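Local coordinates for nitroreductase family protein (PDB 4QLX), which is an FMN-dependent enone reductase that saturates the carbon-carbon double bond of oxo fatty acids, probably with NADH, in polyunsaturated fatty acid metabolism, at residues A[59-64]-A[179-184]. Sequence-based numbering, arbitrary orientation.
Sequences HFVVVD and PTLGLD
Leu181 and Leu183 reach strand 58-63 with one shared rotamer: CG stands opposite the carbonyl carbon (chi1 -62° and -68°), and chi2 near 180° lets CD1 continue the chain while CD2 turns aside. The CD1 methyls of both leucines come to Val61 CG2, and the CD2 methyls part, that of Leu181 to Val61 CG1 and that of Leu183 to the His59 ring. Val61 thus receives the leucines with both branches. Its CG1, trans to the backbone N, meets Leu181 CD2 at 4.0 Å, while CG2 lies 3.9 Å from Leu183 CD1 and, more loosely, 4.2 Å from Leu181 CD1. The valine bridges the two leucines, crossing Leu181 at a slant but running past Leu183 in the reverse direction. At the imidazole, Leu183 CD2 lies 3.8 Å from His59 NE2 and also touches His59 CD2, meeting the ring obliquely.

Between the leucines the chain leaves helix 177-181 through a Schellman motif. Gly182 takes a positive phi and its N bonds to Pro179 O at 2.8 Å, a turn that lets Leu181 and Leu183, on either side of Gly182, face the same strand. Strand 58-63 is an outermost strand within this chain of the four-stranded antiparallel sheet, paired with strand 89-96. His59 and Val61 project on the face toward the leucines, whereas Phe60 and Val62 pack on helix 36-46 across the sheet. Leu181 also rests on Phe92 and on Phe72 of helix 66-72, and the His59 ring meets that of Tyr188.

The contact joins the helix 177-181 exit to the sheet near the protein surface, away from the FMN and fatty-acid sites, and buries a modest 180 Å². Built across the two segments from methyl-to-methyl and methyl-to-imidazole packing without polar bonding, the hold is non-directional, resting on shape fit and the shielding of partly exposed apolar groups and not on defined bond geometry.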
loop_
_atom_site.group_PDB
_atom_site.type_symbol
_atom_site.label_atom_id
_atom_site.label_comp_id
_atom_site.label_asym_id
_atom_site.label_seq_id
_atom_site.Cartn_x
_atom_site.Cartn_y
_atom_site.Cartn_z
ATOM N N HIS A 59 -10.637 5.312 7.672
ATOM C CA HIS A 59 -11.539 6.452 7.692
ATOM C C HIS A 59 -10.806 7.656 7.132
ATOM O O HIS A 59 -9.661 7.914 7.492
ATOM C CB HIS A 59 -12.039 6.744 9.106
ATOM C CG HIS A 59 -13.122 7.777 9.153
ATOM N ND1 HIS A 59 -14.457 7.457 9.031
ATOM C CD2 HIS A 59 -13.065 9.127 9.264
ATOM C CE1 HIS A 59 -15.181 8.563 9.082
ATOM N NE2 HIS A 59 -14.361 9.593 9.223
ATOM N N PHE A 60 -11.471 8.385 6.249
ATOM C CA PHE A 60 -10.851 9.483 5.524
ATOM C C PHE A 60 -11.355 10.848 6.000
ATOM O O PHE A 60 -12.555 11.055 6.144
ATOM C CB PHE A 60 -11.116 9.312 4.032
ATOM C CG PHE A 60 -10.724 7.952 3.499
ATOM C CD1 PHE A 60 -9.399 7.661 3.219
ATOM C CD2 PHE A 60 -11.675 6.964 3.298
ATOM C CE1 PHE A 60 -9.028 6.421 2.737
ATOM C CE2 PHE A 60 -11.311 5.731 2.820
ATOM C CZ PHE A 60 -9.984 5.460 2.530
ATOM N N VAL A 61 -10.446 11.785 6.253
ATOM C CA VAL A 61 -10.879 13.144 6.546
ATOM C C VAL A 61 -10.245 14.101 5.534
ATOM O O VAL A 61 -9.026 14.224 5.478
ATOM C CB VAL A 61 -10.516 13.570 7.973
ATOM C CG1 VAL A 61 -10.965 15.016 8.226
ATOM C CG2 VAL A 61 -11.132 12.632 8.985
ATOM N N VAL A 62 -11.081 14.734 4.715
ATOM C CA VAL A 62 -10.600 15.581 3.630
ATOM C C VAL A 62 -10.462 17.015 4.113
ATOM O O VAL A 62 -11.417 17.617 4.616
ATOM C CB VAL A 62 -11.524 15.544 2.411
ATOM C CG1 VAL A 62 -11.011 16.515 1.318
ATOM C CG2 VAL A 62 -11.644 14.125 1.862
ATOM N N VAL A 63 -9.253 17.543 3.960
ATOM C CA VAL A 63 -8.922 18.901 4.349
ATOM C C VAL A 63 -8.613 19.677 3.077
ATOM O O VAL A 63 -7.612 19.397 2.421
ATOM C CB VAL A 63 -7.710 18.920 5.300
ATOM C CG1 VAL A 63 -7.401 20.335 5.767
ATOM C CG2 VAL A 63 -7.959 18.005 6.488
ATOM N N ASP A 64 -9.472 20.616 2.687
ATOM C CA ASP A 64 -9.232 21.322 1.425
ATOM C C ASP A 64 -9.676 22.801 1.407
ATOM O O ASP A 64 -9.865 23.382 0.336
ATOM C CB ASP A 64 -9.916 20.576 0.281
ATOM C CG ASP A 64 -11.421 20.728 0.312
ATOM O OD1 ASP A 64 -11.963 21.059 1.393
ATOM O OD2 ASP A 64 -12.058 20.514 -0.738
ATOM N N PRO A 179 -8.495 14.319 18.043
ATOM C CA PRO A 179 -9.454 15.332 18.495
ATOM C C PRO A 179 -9.494 16.548 17.577
ATOM O O PRO A 179 -10.572 17.101 17.355
ATOM C CB PRO A 179 -8.938 15.706 19.887
ATOM C CG PRO A 179 -8.144 14.522 20.327
ATOM C CD PRO A 179 -7.483 14.035 19.077
ATOM N N THR A 180 -8.340 16.938 17.039
ATOM C CA THR A 180 -8.259 18.018 16.052
ATOM C C THR A 180 -9.178 17.765 14.859
ATOM O O THR A 180 -9.758 18.693 14.310
ATOM C CB THR A 180 -6.804 18.208 15.543
ATOM O OG1 THR A 180 -5.975 18.658 16.622
ATOM C CG2 THR A 180 -6.739 19.228 14.406
ATOM N N LEU A 181 -9.328 16.501 14.468
ATOM C CA LEU A 181 -10.192 16.159 13.339
ATOM C C LEU A 181 -11.655 15.993 13.773
ATOM O O LEU A 181 -12.544 15.817 12.940
ATOM C CB LEU A 181 -9.698 14.879 12.655
ATOM C CG LEU A 181 -8.298 14.907 12.030
ATOM C CD1 LEU A 181 -7.928 13.543 11.467
ATOM C CD2 LEU A 181 -8.194 15.965 10.948
ATOM N N GLY A 182 -11.898 16.054 15.078
ATOM C CA GLY A 182 -13.246 15.914 15.606
ATOM C C GLY A 182 -13.724 14.472 15.573
ATOM O O GLY A 182 -14.921 14.208 15.603
ATOM N N LEU A 183 -12.779 13.539 15.527
ATOM C CA LEU A 183 -13.088 12.114 15.464
ATOM C C LEU A 183 -13.131 11.498 16.856
ATOM O O LEU A 183 -12.476 11.992 17.763
ATOM C CB LEU A 183 -12.052 11.384 14.603
ATOM C CG LEU A 183 -12.032 11.686 13.100
ATOM C CD1 LEU A 183 -10.861 10.950 12.443
ATOM C CD2 LEU A 183 -13.352 11.300 12.443
ATOM N N ASP A 184 -13.898 10.419 17.003
ATOM C CA ASP A 184 -14.034 9.676 18.254
ATOM C C ASP A 184 -12.703 9.079 18.688
ATOM O O ASP A 184 -12.192 8.157 18.053
ATOM C CB ASP A 184 -15.082 8.577 18.081
ATOM C CG ASP A 184 -15.453 7.868 19.391
ATOM O OD1 ASP A 184 -14.837 8.117 20.450
ATOM O OD2 ASP A 184 -16.384 7.032 19.338
#